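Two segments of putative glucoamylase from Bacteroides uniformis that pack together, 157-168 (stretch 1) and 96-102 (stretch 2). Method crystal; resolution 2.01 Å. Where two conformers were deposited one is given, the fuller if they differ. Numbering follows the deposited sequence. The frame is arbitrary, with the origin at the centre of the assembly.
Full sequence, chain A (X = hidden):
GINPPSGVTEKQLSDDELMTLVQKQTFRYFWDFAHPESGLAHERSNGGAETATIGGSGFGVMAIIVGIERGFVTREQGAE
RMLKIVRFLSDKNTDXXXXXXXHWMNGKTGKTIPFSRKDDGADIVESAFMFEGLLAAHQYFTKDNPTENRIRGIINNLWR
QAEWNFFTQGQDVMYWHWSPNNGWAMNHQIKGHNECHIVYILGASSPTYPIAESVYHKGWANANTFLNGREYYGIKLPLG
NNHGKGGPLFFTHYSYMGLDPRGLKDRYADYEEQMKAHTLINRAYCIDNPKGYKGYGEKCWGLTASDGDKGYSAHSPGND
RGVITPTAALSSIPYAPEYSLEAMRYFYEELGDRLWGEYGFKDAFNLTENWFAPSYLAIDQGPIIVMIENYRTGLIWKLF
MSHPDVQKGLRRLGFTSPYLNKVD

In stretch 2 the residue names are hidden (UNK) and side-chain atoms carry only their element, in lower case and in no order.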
# COMPACT_ATOMS: atom_id res chain seq x y z
N ASN A 157 -21.75 -3.81 3.73
CA ASN A 157 -22.09 -3.45 5.10
C ASN A 157 -20.90 -2.87 5.88
O ASN A 157 -21.03 -1.85 6.57
CB ASN A 157 -22.70 -4.66 5.81
CG ASN A 157 -23.10 -4.36 7.21
OD1 ASN A 157 -22.41 -4.76 8.15
ND2 ASN A 157 -24.19 -3.61 7.38
N LEU A 158 -19.73 -3.50 5.78
CA LEU A 158 -18.49 -2.94 6.35
C LEU A 158 -18.22 -1.55 5.81
O LEU A 158 -17.91 -0.60 6.57
CB LEU A 158 -17.28 -3.84 6.07
CG LEU A 158 -17.22 -5.14 6.85
CD1 LEU A 158 -16.00 -5.94 6.39
CD2 LEU A 158 -17.14 -4.86 8.35
N TRP A 159 -18.33 -1.40 4.49
CA TRP A 159 -18.09 -0.10 3.88
C TRP A 159 -19.09 0.95 4.41
O TRP A 159 -18.68 2.05 4.75
CB TRP A 159 -18.17 -0.23 2.36
CG TRP A 159 -18.23 1.03 1.56
CD1 TRP A 159 -19.19 1.36 0.63
CD2 TRP A 159 -17.27 2.10 1.52
NE1 TRP A 159 -18.90 2.57 0.04
CE2 TRP A 159 -17.73 3.04 0.58
CE3 TRP A 159 -16.10 2.37 2.23
CZ2 TRP A 159 -17.07 4.23 0.34
CZ3 TRP A 159 -15.43 3.55 1.97
CH2 TRP A 159 -15.92 4.48 1.04
N ARG A 160 -20.39 0.61 4.48
CA ARG A 160 -21.38 1.55 4.99
C ARG A 160 -21.19 1.88 6.51
O ARG A 160 -21.54 2.97 6.94
CB ARG A 160 -22.81 1.09 4.72
CG ARG A 160 -23.17 1.08 3.22
CD ARG A 160 -24.53 0.43 3.01
NE ARG A 160 -25.54 1.31 3.59
CZ ARG A 160 -26.00 2.41 3.02
NH1 ARG A 160 -25.57 2.80 1.81
NH2 ARG A 160 -26.88 3.13 3.67
N GLN A 161 -20.55 0.99 7.25
CA GLN A 161 -20.34 1.19 8.70
C GLN A 161 -19.06 1.98 9.05
O GLN A 161 -18.86 2.32 10.23
CB GLN A 161 -20.38 -0.15 9.43
CG GLN A 161 -21.72 -0.83 9.49
CD GLN A 161 -21.71 -2.10 10.40
OE1 GLN A 161 -20.68 -2.76 10.59
NE2 GLN A 161 -22.85 -2.41 10.99
N ALA A 162 -18.21 2.29 8.04
CA ALA A 162 -16.93 2.96 8.30
C ALA A 162 -17.20 4.46 8.48
O ALA A 162 -17.56 5.12 7.51
CB ALA A 162 -15.93 2.73 7.18
N GLU A 163 -17.01 4.97 9.71
CA GLU A 163 -17.43 6.35 10.09
C GLU A 163 -16.33 7.39 9.84
O GLU A 163 -15.77 7.98 10.78
CB GLU A 163 -17.88 6.41 11.55
CG GLU A 163 -19.12 5.59 11.89
CD GLU A 163 -19.27 5.45 13.40
OE1 GLU A 163 -19.16 6.48 14.13
OE2 GLU A 163 -19.42 4.30 13.86
N TRP A 164 -16.02 7.62 8.57
CA TRP A 164 -14.91 8.54 8.21
C TRP A 164 -15.05 9.91 8.92
O TRP A 164 -14.08 10.42 9.49
CB TRP A 164 -14.82 8.71 6.68
CG TRP A 164 -14.70 7.39 5.99
CD1 TRP A 164 -15.69 6.71 5.37
CD2 TRP A 164 -13.53 6.58 5.91
NE1 TRP A 164 -15.23 5.49 4.94
CE2 TRP A 164 -13.90 5.38 5.25
CE3 TRP A 164 -12.21 6.72 6.37
CZ2 TRP A 164 -12.99 4.34 5.02
CZ3 TRP A 164 -11.30 5.69 6.17
CH2 TRP A 164 -11.69 4.49 5.50
N ASN A 165 -16.25 10.47 8.88
CA ASN A 165 -16.40 11.84 9.36
C ASN A 165 -16.22 11.99 10.86
O ASN A 165 -15.87 13.07 11.32
CB ASN A 165 -17.70 12.52 8.92
CG ASN A 165 -17.63 14.03 9.08
OD1 ASN A 165 -16.74 14.66 8.52
ND2 ASN A 165 -18.57 14.61 9.84
N PHE A 166 -16.42 10.90 11.62
CA PHE A 166 -16.10 10.91 13.06
C PHE A 166 -14.65 11.36 13.30
O PHE A 166 -14.37 12.03 14.28
CB PHE A 166 -16.34 9.52 13.64
CG PHE A 166 -15.96 9.38 15.09
CD1 PHE A 166 -16.79 9.90 16.10
CD2 PHE A 166 -14.76 8.81 15.45
CE1 PHE A 166 -16.44 9.77 17.42
CE2 PHE A 166 -14.40 8.71 16.79
CZ PHE A 166 -15.26 9.16 17.75
N PHE A 167 -13.73 10.97 12.40
CA PHE A 167 -12.32 11.20 12.57
C PHE A 167 -11.87 12.60 12.22
O PHE A 167 -10.65 12.92 12.31
CB PHE A 167 -11.50 10.09 11.87
CG PHE A 167 -11.71 8.75 12.48
CD1 PHE A 167 -12.81 7.97 12.12
CD2 PHE A 167 -10.91 8.32 13.51
CE1 PHE A 167 -13.05 6.76 12.78
CE2 PHE A 167 -11.10 7.12 14.10
CZ PHE A 167 -12.18 6.33 13.74
N THR A 168 -12.81 13.45 11.82
CA THR A 168 -12.54 14.85 11.68
C THR A 168 -12.62 15.66 13.01
O THR A 168 -12.18 16.83 13.04
CB THR A 168 -13.45 15.55 10.67
OG1 THR A 168 -14.79 15.60 11.15
CG2 THR A 168 -13.38 14.92 9.28
N UNK A 96 -13.37 -3.56 16.74
CA UNK A 96 -13.51 -2.42 15.87
C UNK A 96 -14.02 -1.20 16.65
O UNK A 96 -14.62 -1.35 17.72
c UNK A 96 -14.45 -2.71 14.68
o UNK A 96 -15.79 -3.02 15.04
N UNK A 97 -13.77 -0.03 16.09
CA UNK A 97 -14.03 1.25 16.74
C UNK A 97 -14.57 2.20 15.67
O UNK A 97 -13.86 2.57 14.80
c UNK A 97 -12.78 1.82 17.44
c UNK A 97 -11.52 -0.50 20.23
o UNK A 97 -9.92 -2.29 20.15
c UNK A 97 -10.34 -1.03 18.17
c UNK A 97 -10.57 -1.26 19.54
c UNK A 97 -12.21 0.51 19.54
c UNK A 97 -12.00 0.75 18.18
c UNK A 97 -11.04 -0.03 17.50
N UNK A 98 -15.85 2.54 15.78
CA UNK A 98 -16.51 3.43 14.82
C UNK A 98 -16.34 2.92 13.38
O UNK A 98 -16.13 3.69 12.46
n UNK A 98 -17.77 6.18 16.33
c UNK A 98 -16.05 4.87 15.01
c UNK A 98 -16.57 5.51 16.28
c UNK A 98 -17.97 6.64 17.56
n UNK A 98 -16.92 6.31 18.30
c UNK A 98 -16.02 5.63 17.52
N UNK A 99 -16.44 1.61 13.23
CA UNK A 99 -16.29 0.91 11.97
C UNK A 99 -14.87 0.63 11.51
O UNK A 99 -14.67 0.00 10.45
N UNK A 100 -13.88 1.12 12.25
CA UNK A 100 -12.49 0.99 11.84
C UNK A 100 -11.84 -0.09 12.67
O UNK A 100 -12.28 -0.38 13.81
c UNK A 100 -11.74 2.29 12.01
se UNK A 100 -12.44 3.35 9.44
c UNK A 100 -12.40 3.53 11.40
c UNK A 100 -13.31 5.03 9.09
N UNK A 101 -10.76 -0.66 12.14
CA UNK A 101 -9.91 -1.58 12.91
C UNK A 101 -8.64 -0.91 13.39
O UNK A 101 -8.25 0.16 12.88
c UNK A 101 -10.96 -2.53 9.02
c UNK A 101 -13.22 -4.15 8.84
n UNK A 101 -12.63 -4.78 11.17
c UNK A 101 -12.81 -3.38 7.78
c UNK A 101 -12.47 -4.11 9.99
c UNK A 101 -11.34 -3.29 10.11
c UNK A 101 -11.63 -4.36 12.05
c UNK A 101 -11.71 -2.55 7.87
c UNK A 101 -9.58 -2.82 12.04
c UNK A 101 -10.80 -3.48 11.44
N UNK A 102 -8.00 -1.57 14.35
CA UNK A 102 -6.64 -1.29 14.80
C UNK A 102 -5.58 -1.62 13.71
O UNK A 102 -5.88 -2.27 12.69
c UNK A 102 -6.34 -2.00 16.13
O HOH W 1 -16.86 -0.82 9.10

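Position 96 carries one carbon and then one oxygen. The side chain makes no contact with stretch 1. A single carbon bearing a hydroxyl oxygen is serine, S96.

Position 97 has one carbon, then a ring of six carbons bearing one oxygen. The ring leads away from stretch 1, and the oxygen is hydrogen-bonded elsewhere in the structure. Only the backbone comes close, with O of 97 at 4.3 Å from F167 CZ, near the plane of that ring. A six-membered ring with a terminal oxygen is tyrosine, Y97.

Position 98 has one carbon, then a five-membered ring of three carbons and two nitrogens. One ring nitrogen meets the E163 carboxylate, and the ring lies flat against F166. Two nitrogens in a five-membered ring mean histidine, H98. H98 ND1 donates to E163 OE1 at 2.6 Å, nearly in line (169°). The H98 and F166 rings stack face to face, with centroids 3.6 Å apart and planes at 12°.

Position 99 has no side-chain atoms. Its CA packs on stretch 1, 3.4 Å from Q161 O in a CA-H...O contact. This is glycine, G99. An ideal CB here would lie 2.1 Å from Q161 O and 2.9 Å from A162 CA, both clashes. Positive phi also favours glycine.

Position 100 has an unbranched chain of two carbons, selenium and one carbon. Its end reaches the W164 ring. The selenium identifies selenomethionine, M100. M100 CE sits over one face of W164, 3.5 Å from the centroid of the six-membered ring, and M100 SE lies 4.3 Å from the same centroid. M100 CE is also 4.0 Å from A162 CB, and M100 CG is 3.6 Å from F167 CE1.

Position 101 has one carbon, then fused five- and six-membered rings holding eight carbons and one nitrogen. Its CA-to-CB bond points away from stretch 1, but the rings come back to L158. This is tryptophan, W101. W101 CZ2 is 4.0 Å from L158 CD2.

Position 102 has one side-chain carbon and no contact with stretch 1. This is alanine, A102.

The contact centres on a type I' turn from Y97 to M100. M100 N bonds back to Y97 O at 2.9 Å, and Y97 N to M100 O at 2.7 Å. The turn is held to E163 twice: E163 N donates to H98 O at 3.2 Å, and the E163 carboxylate accepts a hydrogen bond from H98 ND1. Water 1 donates to G99 O and L158 O, 2.7 Å from each, and bridges the backbones.

Stretch 2 (96-102) SYHGMWA
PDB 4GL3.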